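Local structure of D-alanyl transferase DltD (Enterococcus faecalis, 6O93) at residues A316-Y321 against T385-Q390; D289-I294 against R360-F365; V297-S302 against T336-R341. The protein probably takes part in the D-alanylation of lipoteichoic acid at the Gram-positive cell envelope, as a membrane-linked member of the DltD family with an SGNH-hydrolase-like fold. All blocks are in the same frame, centred on the assembly; numbering follows the deposited sequence.

Contact 1 (A316-Y321 against T385-Q390); sequences ARKLKY and TDWQQQ
Helix 309-324 and the short helix 385-388 keep their backbones well apart, the nearest CA atoms being those of Lys318 and Gln390 at 8.6 Å, and long side chains bridge the gap. The arrangement is a lysine ammonium binding main-chain carbonyls at the C-terminal end of helix 385-388: those of the last helical residues, Trp387 and Gln388, and of Gln390 in the loop just beyond. CG of Lys318 stands anti to the backbone N (chi1 -173°) and the chain beyond is fully extended, so NZ arrives end-on. It donates to Trp387 O at 2.9 Å, nearly along the C=O axis, and to Gln390 O on an in-plane lone pair, while a weaker bond goes to Gln388 O. Arg268 O is a further acceptor and Tyr273 a cation-pi partner, so this buried charge is gripped from several sides. On its way the lysine chain passes over one face of the Trp387 indole, with CE 4.0 Å from the centroid of the six-membered ring in a CH-pi contact. The indole N-H, NE1, donates to Gln322 OE1. Tyr321, also with CG anti to N, crosses the same indole obliquely, ring planes 33° apart, and its CD2 meets Trp387 CH2 at 3.7 Å.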
loop_
_atom_site.group_PDB
_atom_site.type_symbol
_atom_site.label_atom_id
_atom_site.label_comp_id
_atom_site.label_asym_id
_atom_site.label_seq_id
_atom_site.Cartn_x
_atom_site.Cartn_y
_atom_site.Cartn_z
ATOM N N ALA A 316 -9.040 7.282 11.938
ATOM C CA ALA A 316 -9.879 6.247 11.345
ATOM C C ALA A 316 -11.239 6.807 10.945
ATOM O O ALA A 316 -11.761 6.482 9.872
ATOM C CB ALA A 316 -10.048 5.082 12.320
ATOM N N ARG A 317 -11.827 7.654 11.793
ATOM C CA ARG A 317 -13.120 8.240 11.462
ATOM C C ARG A 317 -13.030 9.085 10.198
ATOM O O ARG A 317 -13.950 9.080 9.372
ATOM C CB ARG A 317 -13.636 9.080 12.630
ATOM C CG ARG A 317 -15.045 9.623 12.418
ATOM C CD ARG A 317 -15.399 10.688 13.442
ATOM N NE ARG A 317 -15.553 10.137 14.783
ATOM C CZ ARG A 317 -15.813 10.866 15.865
ATOM N NH1 ARG A 317 -15.937 10.275 17.047
ATOM N NH2 ARG A 317 -15.947 12.185 15.772
ATOM N N LYS A 318 -11.930 9.822 10.031
ATOM C CA LYS A 318 -11.776 10.661 8.848
ATOM C C LYS A 318 -11.616 9.812 7.597
ATOM O O LYS A 318 -12.231 10.096 6.562
ATOM C CB LYS A 318 -10.574 11.589 9.018
ATOM C CG LYS A 318 -10.431 12.626 7.920
ATOM C CD LYS A 318 -9.423 13.696 8.302
ATOM C CE LYS A 318 -9.244 14.719 7.195
ATOM N NZ LYS A 318 -8.301 15.798 7.593
ATOM N N LEU A 319 -10.791 8.769 7.675
ATOM C CA LEU A 319 -10.586 7.893 6.528
ATOM C C LEU A 319 -11.870 7.168 6.156
ATOM O O LEU A 319 -12.237 7.096 4.976
ATOM C CB LEU A 319 -9.473 6.894 6.834
ATOM C CG LEU A 319 -8.090 7.508 7.047
ATOM C CD1 LEU A 319 -7.127 6.467 7.584
ATOM C CD2 LEU A 319 -7.561 8.103 5.750
ATOM N N LYS A 320 -12.571 6.618 7.150
ATOM C CA LYS A 320 -13.785 5.868 6.849
ATOM C C LYS A 320 -14.880 6.773 6.303
ATOM O O LYS A 320 -15.728 6.316 5.530
ATOM C CB LYS A 320 -14.269 5.119 8.093
ATOM C CG LYS A 320 -13.353 3.971 8.499
ATOM C CD LYS A 320 -14.014 3.019 9.483
ATOM C CE LYS A 320 -14.297 3.687 10.811
ATOM N NZ LYS A 320 -14.841 2.718 11.803
ATOM N N TYR A 321 -14.878 8.055 6.677
ATOM C CA TYR A 321 -15.818 8.987 6.063
ATOM C C TYR A 321 -15.488 9.191 4.591
ATOM O O TYR A 321 -16.368 9.103 3.727
ATOM C CB TYR A 321 -15.809 10.327 6.800
ATOM C CG TYR A 321 -16.822 11.304 6.245
ATOM C CD1 TYR A 321 -18.146 11.261 6.650
ATOM C CD2 TYR A 321 -16.455 12.257 5.306
ATOM C CE1 TYR A 321 -19.080 12.144 6.143
ATOM C CE2 TYR A 321 -17.382 13.147 4.792
ATOM C CZ TYR A 321 -18.694 13.085 5.214
ATOM O OH TYR A 321 -19.624 13.966 4.711
ATOM N N THR A 385 -7.505 21.424 0.004
ATOM C CA THR A 385 -6.777 21.649 1.247
ATOM C C THR A 385 -7.705 21.670 2.456
ATOM O O THR A 385 -7.297 21.269 3.552
ATOM C CB THR A 385 -5.998 22.964 1.163
ATOM O OG1 THR A 385 -4.966 22.845 0.177
ATOM C CG2 THR A 385 -5.376 23.312 2.512
ATOM N N ASP A 386 -8.947 22.136 2.289
ATOM C CA ASP A 386 -9.850 22.201 3.434
ATOM C C ASP A 386 -10.220 20.809 3.936
ATOM O O ASP A 386 -10.538 20.649 5.120
ATOM C CB ASP A 386 -11.104 23.012 3.088
ATOM C CG ASP A 386 -11.928 22.393 1.972
ATOM O OD1 ASP A 386 -11.403 21.538 1.230
ATOM O OD2 ASP A 386 -13.111 22.778 1.837
ATOM N N TRP A 387 -10.170 19.791 3.074
ATOM C CA TRP A 387 -10.350 18.428 3.565
ATOM C C TRP A 387 -9.064 17.887 4.180
ATOM O O TRP A 387 -9.108 17.207 5.212
ATOM C CB TRP A 387 -10.820 17.497 2.451
ATOM C CG TRP A 387 -10.850 16.072 2.915
ATOM C CD1 TRP A 387 -10.001 15.068 2.548
ATOM C CD2 TRP A 387 -11.754 15.504 3.871
ATOM N NE1 TRP A 387 -10.329 13.909 3.208
ATOM C CE2 TRP A 387 -11.402 14.150 4.025
ATOM C CE3 TRP A 387 -12.831 16.010 4.607
ATOM C CZ2 TRP A 387 -12.090 13.293 4.882
ATOM C CZ3 TRP A 387 -13.513 15.158 5.456
ATOM C CH2 TRP A 387 -13.140 13.815 5.586
ATOM N N GLN A 388 -7.916 18.173 3.560
ATOM C CA GLN A 388 -6.643 17.768 4.143
ATOM C C GLN A 388 -6.499 18.301 5.560
ATOM O O GLN A 388 -5.935 17.631 6.432
ATOM C CB GLN A 388 -5.486 18.260 3.271
ATOM C CG GLN A 388 -5.498 17.712 1.856
ATOM C CD GLN A 388 -4.472 18.381 0.962
ATOM O OE1 GLN A 388 -3.450 18.881 1.432
ATOM N NE2 GLN A 388 -4.747 18.400 -0.336
ATOM N N GLN A 389 -7.015 19.504 5.810
ATOM C CA GLN A 389 -6.900 20.159 7.103
ATOM C C GLN A 389 -8.163 20.033 7.945
ATOM O O GLN A 389 -8.255 20.670 8.997
ATOM C CB GLN A 389 -6.556 21.639 6.908
ATOM C CG GLN A 389 -5.250 21.877 6.166
ATOM C CD GLN A 389 -4.052 21.312 6.903
ATOM O OE1 GLN A 389 -3.849 21.590 8.085
ATOM N NE2 GLN A 389 -3.254 20.507 6.210
ATOM N N GLN A 390 -9.132 19.230 7.513
ATOM C CA GLN A 390 -10.401 19.142 8.224
ATOM C C GLN A 390 -10.231 18.409 9.548
ATOM O O GLN A 390 -9.616 17.339 9.608
ATOM C CB GLN A 390 -11.443 18.433 7.361
ATOM C CG GLN A 390 -12.790 18.242 8.036
ATOM C CD GLN A 390 -13.449 19.549 8.435
ATOM O OE1 GLN A 390 -13.541 20.483 7.636
ATOM N NE2 GLN A 390 -13.912 19.623 9.677
#

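Contact 2 (D289-I294 against R360-F365); sequences DVLFVI and RQVDEF
This is a buried strand-to-helix contact in the core of a three-layer alpha/beta fold of the SGNH-hydrolase type, where helix 352-367 packs on the parallel sheet against strand 289-294. The two segments run almost antiparallel, at 167° between their N-to-C directions, with axes 9.6 Å apart. No hydrogen bond joins them; the fit depends on shape, and Leu291 and Phe365 provide most of it. Phe365 has CG anti to its backbone N (chi1 163°), which carries the ring from the helix to the strand backbone. There CB of Leu291 sits over the centre of one ring face, 3.8 Å from the centroid in a CH-pi contact, and the backbone N of Leu291 lies over the same face. The far end of the ring points at Asp289, two residues earlier on the strand: CZ meets Asp289 O at 3.4 Å, close to the ring plane, so the slightly positive ring edge faces a carbonyl oxygen. The Asp289 carboxylate slides past the ring near CE1, its plane 70° from that of the ring, with OD2 lying 3.7 Å from Phe365 CE1. Leu291 reaches the preceding turn of the helix with one branch, as CD2 settles against Val362 CA at 3.6 Å and touches Val362 CG2 and Gln361 O. Lys98 grips Phe365 twice, through a cation-pi contact with the ring and a hydrogen bond to its carbonyl. Val362 also packs on Val100 of strand 98-102, so the helix straddles two neighbouring strands, while Val290 and Phe292 face helix 272-285 across the sheet.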
loop_
_atom_site.group_PDB
_atom_site.type_symbol
_atom_site.label_atom_id
_atom_site.label_comp_id
_atom_site.label_asym_id
_atom_site.label_seq_id
_atom_site.Cartn_x
_atom_site.Cartn_y
_atom_site.Cartn_z
ATOM N N ASP A 289 -13.116 -3.309 -7.167
ATOM C CA ASP A 289 -13.682 -3.608 -5.859
ATOM C C ASP A 289 -12.534 -3.770 -4.870
ATOM O O ASP A 289 -11.618 -4.564 -5.105
ATOM C CB ASP A 289 -14.531 -4.878 -5.927
ATOM C CG ASP A 289 -15.453 -5.038 -4.731
ATOM O OD1 ASP A 289 -15.543 -4.107 -3.901
ATOM O OD2 ASP A 289 -16.096 -6.105 -4.627
ATOM N N VAL A 290 -12.573 -3.016 -3.774
ATOM C CA VAL A 290 -11.411 -2.863 -2.907
ATOM C C VAL A 290 -11.806 -3.104 -1.459
ATOM O O VAL A 290 -12.829 -2.596 -0.988
ATOM C CB VAL A 290 -10.780 -1.463 -3.058
ATOM C CG1 VAL A 290 -9.507 -1.364 -2.227
ATOM C CG2 VAL A 290 -10.502 -1.165 -4.519
ATOM N N LEU A 291 -10.977 -3.868 -0.750
ATOM C CA LEU A 291 -11.067 -4.004 0.697
ATOM C C LEU A 291 -9.969 -3.155 1.331
ATOM O O LEU A 291 -8.780 -3.378 1.071
ATOM C CB LEU A 291 -10.930 -5.466 1.122
ATOM C CG LEU A 291 -10.815 -5.714 2.629
ATOM C CD1 LEU A 291 -12.066 -5.243 3.365
ATOM C CD2 LEU A 291 -10.551 -7.180 2.897
ATOM N N PHE A 292 -10.367 -2.188 2.151
ATOM C CA PHE A 292 -9.433 -1.316 2.847
ATOM C C PHE A 292 -9.212 -1.817 4.268
ATOM O O PHE A 292 -10.162 -2.193 4.960
ATOM C CB PHE A 292 -9.949 0.124 2.870
ATOM C CG PHE A 292 -10.064 0.744 1.507
ATOM C CD1 PHE A 292 -11.219 0.592 0.758
ATOM C CD2 PHE A 292 -9.014 1.466 0.970
ATOM C CE1 PHE A 292 -11.325 1.154 -0.502
ATOM C CE2 PHE A 292 -9.114 2.030 -0.290
ATOM C CZ PHE A 292 -10.270 1.874 -1.026
ATOM N N VAL A 293 -7.953 -1.815 4.698
ATOM C CA VAL A 293 -7.559 -2.307 6.013
ATOM C C VAL A 293 -6.911 -1.164 6.780
ATOM O O VAL A 293 -6.047 -0.461 6.243
ATOM C CB VAL A 293 -6.597 -3.504 5.903
ATOM C CG1 VAL A 293 -6.207 -4.008 7.284
ATOM C CG2 VAL A 293 -7.227 -4.620 5.079
ATOM N N ILE A 294 -7.328 -0.977 8.028
ATOM C CA ILE A 294 -6.739 0.014 8.921
ATOM C C ILE A 294 -6.163 -0.733 10.117
ATOM O O ILE A 294 -6.915 -1.351 10.878
ATOM C CB ILE A 294 -7.756 1.069 9.384
ATOM C CG1 ILE A 294 -8.409 1.754 8.183
ATOM C CG2 ILE A 294 -7.069 2.108 10.269
ATOM C CD1 ILE A 294 -9.508 2.728 8.560
ATOM N N ARG A 360 -8.793 -13.342 7.085
ATOM C CA ARG A 360 -10.189 -13.767 7.089
ATOM C C ARG A 360 -11.064 -12.760 6.354
ATOM O O ARG A 360 -11.933 -13.143 5.561
ATOM C CB ARG A 360 -10.684 -13.962 8.521
ATOM C CG ARG A 360 -12.180 -14.230 8.610
ATOM C CD ARG A 360 -12.586 -14.793 9.962
ATOM N NE ARG A 360 -12.345 -13.859 11.057
ATOM C CZ ARG A 360 -12.733 -14.065 12.313
ATOM N NH1 ARG A 360 -13.387 -15.172 12.636
ATOM N NH2 ARG A 360 -12.469 -13.163 13.248
ATOM N N GLN A 361 -10.846 -11.468 6.597
ATOM C CA GLN A 361 -11.629 -10.450 5.909
ATOM C C GLN A 361 -11.335 -10.448 4.413
ATOM O O GLN A 361 -12.250 -10.279 3.599
ATOM C CB GLN A 361 -11.353 -9.077 6.519
ATOM C CG GLN A 361 -11.732 -8.984 7.989
ATOM C CD GLN A 361 -13.175 -9.371 8.236
ATOM O OE1 GLN A 361 -14.073 -8.962 7.500
ATOM N NE2 GLN A 361 -13.405 -10.181 9.265
ATOM N N VAL A 362 -10.071 -10.637 4.030
ATOM C CA VAL A 362 -9.732 -10.709 2.610
ATOM C C VAL A 362 -10.409 -11.915 1.969
ATOM O O VAL A 362 -11.024 -11.810 0.901
ATOM C CB VAL A 362 -8.206 -10.756 2.417
ATOM C CG1 VAL A 362 -7.869 -11.104 0.974
ATOM C CG2 VAL A 362 -7.575 -9.431 2.801
ATOM N N ASP A 363 -10.304 -13.080 2.610
ATOM C CA ASP A 363 -10.882 -14.293 2.040
ATOM C C ASP A 363 -12.390 -14.155 1.870
ATOM O O ASP A 363 -12.941 -14.481 0.812
ATOM C CB ASP A 363 -10.546 -15.498 2.921
ATOM C CG ASP A 363 -10.715 -16.815 2.193
ATOM O OD1 ASP A 363 -10.013 -17.021 1.181
ATOM O OD2 ASP A 363 -11.544 -17.643 2.627
ATOM N N GLU A 364 -13.079 -13.673 2.908
ATOM C CA GLU A 364 -14.514 -13.439 2.793
ATOM C C GLU A 364 -14.812 -12.441 1.682
ATOM O O GLU A 364 -15.778 -12.606 0.927
ATOM C CB GLU A 364 -15.074 -12.939 4.127
ATOM C CG GLU A 364 -15.012 -13.961 5.257
ATOM C CD GLU A 364 -15.468 -13.387 6.589
ATOM O OE1 GLU A 364 -15.758 -12.173 6.646
ATOM O OE2 GLU A 364 -15.535 -14.146 7.579
ATOM N N PHE A 365 -13.980 -11.404 1.563
ATOM C CA PHE A 365 -14.160 -10.401 0.518
ATOM C C PHE A 365 -13.996 -11.011 -0.869
ATOM O O PHE A 365 -14.731 -10.660 -1.801
ATOM C CB PHE A 365 -13.163 -9.263 0.749
ATOM C CG PHE A 365 -12.948 -8.370 -0.440
ATOM C CD1 PHE A 365 -13.915 -7.458 -0.827
ATOM C CD2 PHE A 365 -11.757 -8.417 -1.146
ATOM C CE1 PHE A 365 -13.703 -6.623 -1.914
ATOM C CE2 PHE A 365 -11.540 -7.585 -2.231
ATOM C CZ PHE A 365 -12.514 -6.689 -2.615
#

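Contact 3 (V297-S302 against T336-R341); sequences VNKRWS and TCSNER. With PO4 (phosphate ion), chain G.
Two connections beyond the sheet meet here, the N-terminus of helix 299-305 and the type I beta turn Cys337-Glu340, and their contact is tight at the backbone and looser at the long side chains. At the tight end Lys299 N donates to Ser338 O at 2.9 Å, with an N-H...O angle of 161°. The bond is fairly straight at the hydrogen, yet the donor stands 50° out of the carbonyl plane and so is not on a lone pair. Ser338 CB presses on Val297 O at 3.0 Å, a close fit. Asn298 is the N-cap: with CG anti to its backbone N, OD1 accepts a weak bond from Arg300 N. The loose side begins where Lys299 CB and CG cross the amide oxygen of exposed Asn339. Farther out Arg300 and Arg341 cross obliquely, with Arg300 NH2 over one face of the Arg341 guanidinium and 3.7 Å from its NE. Glu241, in a salt bridge with Arg300 and a long, weak pair with Arg341, probably eases the repulsion between them. Trp301 turns elsewhere: its NE1 donates to O3 of a phosphate ion, probably from the crystallisation liquor, at 2.9 Å. Helix 309-324 lies alongside: Gln309 touches Ser338 and Lys299, and Leu312 packs on Val297.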
loop_
_atom_site.group_PDB
_atom_site.type_symbol
_atom_site.label_atom_id
_atom_site.label_comp_id
_atom_site.label_asym_id
_atom_site.label_seq_id
_atom_site.Cartn_x
_atom_site.Cartn_y
_atom_site.Cartn_z
ATOM N N VAL A 297 -2.173 0.486 16.524
ATOM C CA VAL A 297 -0.844 0.574 17.116
ATOM C C VAL A 297 -0.895 -0.154 18.450
ATOM O O VAL A 297 -1.849 0.009 19.219
ATOM C CB VAL A 297 -0.392 2.037 17.294
ATOM C CG1 VAL A 297 0.931 2.104 18.046
ATOM C CG2 VAL A 297 -0.271 2.725 15.940
ATOM N N ASN A 298 0.120 -0.974 18.715
ATOM C CA ASN A 298 0.143 -1.776 19.933
ATOM C C ASN A 298 -0.056 -0.894 21.158
ATOM O O ASN A 298 0.682 0.074 21.366
ATOM C CB ASN A 298 1.466 -2.537 20.032
ATOM C CG ASN A 298 1.517 -3.463 21.235
ATOM O OD1 ASN A 298 0.483 -3.835 21.794
ATOM N ND2 ASN A 298 2.724 -3.841 21.636
ATOM N N LYS A 299 -1.064 -1.233 21.965
ATOM C CA LYS A 299 -1.360 -0.449 23.160
ATOM C C LYS A 299 -0.152 -0.377 24.087
ATOM O O LYS A 299 0.169 0.691 24.619
ATOM C CB LYS A 299 -2.562 -1.048 23.892
ATOM C CG LYS A 299 -3.069 -0.219 25.074
ATOM C CD LYS A 299 -3.729 1.073 24.613
ATOM C CE LYS A 299 -4.242 1.892 25.792
ATOM N NZ LYS A 299 -4.815 3.198 25.351
ATOM N N ARG A 300 0.533 -1.506 24.290
ATOM C CA ARG A 300 1.675 -1.523 25.198
ATOM C C ARG A 300 2.762 -0.554 24.750
ATOM O O ARG A 300 3.479 0.005 25.588
ATOM C CB ARG A 300 2.236 -2.942 25.305
ATOM C CG ARG A 300 1.234 -3.957 25.840
ATOM C CD ARG A 300 1.870 -5.321 26.073
ATOM N NE ARG A 300 0.926 -6.260 26.676
ATOM C CZ ARG A 300 1.263 -7.436 27.200
ATOM N NH1 ARG A 300 2.530 -7.831 27.204
ATOM N NH2 ARG A 300 0.331 -8.221 27.726
ATOM N N TRP A 301 2.897 -0.336 23.441
ATOM C CA TRP A 301 3.912 0.586 22.949
ATOM C C TRP A 301 3.429 2.031 23.009
ATOM O O TRP A 301 4.181 2.920 23.421
ATOM C CB TRP A 301 4.310 0.210 21.520
ATOM C CG TRP A 301 5.396 1.068 20.965
ATOM C CD1 TRP A 301 5.323 1.881 19.871
ATOM C CD2 TRP A 301 6.723 1.213 21.484
ATOM N NE1 TRP A 301 6.523 2.518 19.674
ATOM C CE2 TRP A 301 7.400 2.125 20.651
ATOM C CE3 TRP A 301 7.406 0.657 22.572
ATOM C CZ2 TRP A 301 8.726 2.494 20.869
ATOM C CZ3 TRP A 301 8.721 1.024 22.787
ATOM C CH2 TRP A 301 9.367 1.935 21.941
ATOM N N SER A 302 2.180 2.284 22.609
ATOM C CA SER A 302 1.655 3.645 22.657
ATOM C C SER A 302 1.597 4.172 24.085
ATOM O O SER A 302 1.774 5.376 24.310
ATOM C CB SER A 302 0.271 3.698 22.007
ATOM O OG SER A 302 -0.623 2.785 22.620
ATOM N N THR A 336 -9.262 -0.350 16.499
ATOM C CA THR A 336 -9.711 -0.556 17.870
ATOM C C THR A 336 -9.114 -1.802 18.510
ATOM O O THR A 336 -9.429 -2.091 19.670
ATOM C CB THR A 336 -11.238 -0.653 17.917
ATOM O OG1 THR A 336 -11.682 -1.638 16.976
ATOM C CG2 THR A 336 -11.872 0.693 17.588
ATOM N N CYS A 337 -8.267 -2.541 17.788
ATOM C CA CYS A 337 -7.643 -3.756 18.297
ATOM C C CYS A 337 -6.266 -3.499 18.895
ATOM O O CYS A 337 -5.424 -4.408 18.926
ATOM C CB CYS A 337 -7.547 -4.798 17.181
ATOM S SG CYS A 337 -9.138 -5.231 16.438
ATOM N N SER A 338 -6.014 -2.280 19.378
ATOM C CA SER A 338 -4.688 -1.938 19.881
ATOM C C SER A 338 -4.284 -2.816 21.058
ATOM O O SER A 338 -3.097 -3.117 21.225
ATOM C CB SER A 338 -4.650 -0.463 20.283
ATOM O OG SER A 338 -5.682 -0.161 21.203
ATOM N N ASN A 339 -5.243 -3.234 21.880
ATOM C CA ASN A 339 -4.948 -4.038 23.058
ATOM C C ASN A 339 -5.000 -5.537 22.785
ATOM O O ASN A 339 -4.820 -6.326 23.717
ATOM C CB ASN A 339 -5.923 -3.691 24.189
ATOM C CG ASN A 339 -5.389 -4.077 25.555
ATOM O OD1 ASN A 339 -4.179 -4.069 25.784
ATOM N ND2 ASN A 339 -6.291 -4.419 26.470
ATOM N N GLU A 340 -5.238 -5.946 21.541
ATOM C CA GLU A 340 -5.267 -7.364 21.208
ATOM C C GLU A 340 -3.846 -7.916 21.210
ATOM O O GLU A 340 -2.982 -7.434 20.470
ATOM C CB GLU A 340 -5.926 -7.574 19.846
ATOM C CG GLU A 340 -6.392 -8.998 19.595
ATOM C CD GLU A 340 -7.555 -9.394 20.484
ATOM O OE1 GLU A 340 -8.260 -8.491 20.982
ATOM O OE2 GLU A 340 -7.763 -10.608 20.690
ATOM N N ARG A 341 -3.603 -8.925 22.041
ATOM C CA ARG A 341 -2.259 -9.463 22.196
ATOM C C ARG A 341 -1.831 -10.223 20.946
ATOM O O ARG A 341 -2.636 -10.905 20.306
ATOM C CB ARG A 341 -2.199 -10.384 23.414
ATOM C CG ARG A 341 -2.707 -9.743 24.696
ATOM C CD ARG A 341 -2.646 -10.710 25.865
ATOM N NE ARG A 341 -1.278 -11.129 26.156
ATOM C CZ ARG A 341 -0.935 -11.910 27.176
ATOM N NH1 ARG A 341 -1.862 -12.363 28.013
ATOM N NH2 ARG A 341 0.337 -12.238 27.362
HETATM P P PO4 G . 7.598 3.648 16.089
HETATM O O1 PO4 G . 7.406 4.704 15.024
HETATM O O2 PO4 G . 7.879 2.318 15.431
HETATM O O3 PO4 G . 6.344 3.550 16.924
HETATM O O4 PO4 G . 8.763 4.025 16.973
#

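The three contacts lie 21 to 23 Å apart, centre to centre, around the C-terminal half of the alpha/beta fold. Along the chain strand 289-294 leads into the 297-302 segment, helix 309-324 follows, then the 336-341 loop, helix 352-367 and finally helix 385-388. Contact 3 is therefore nested inside the loop closed by contact 2, while contact 1 interlocks with both. Contacts 1 and 2 touch where Lys320 CG meets Ile294 CD1 at 4.0 Å, linking helix 309-324 to the sheet. Thus one strand-helix core, one connection near a possible Ser-His-Asp triad and one C-terminal attachment are built from successive elements of one continuous region.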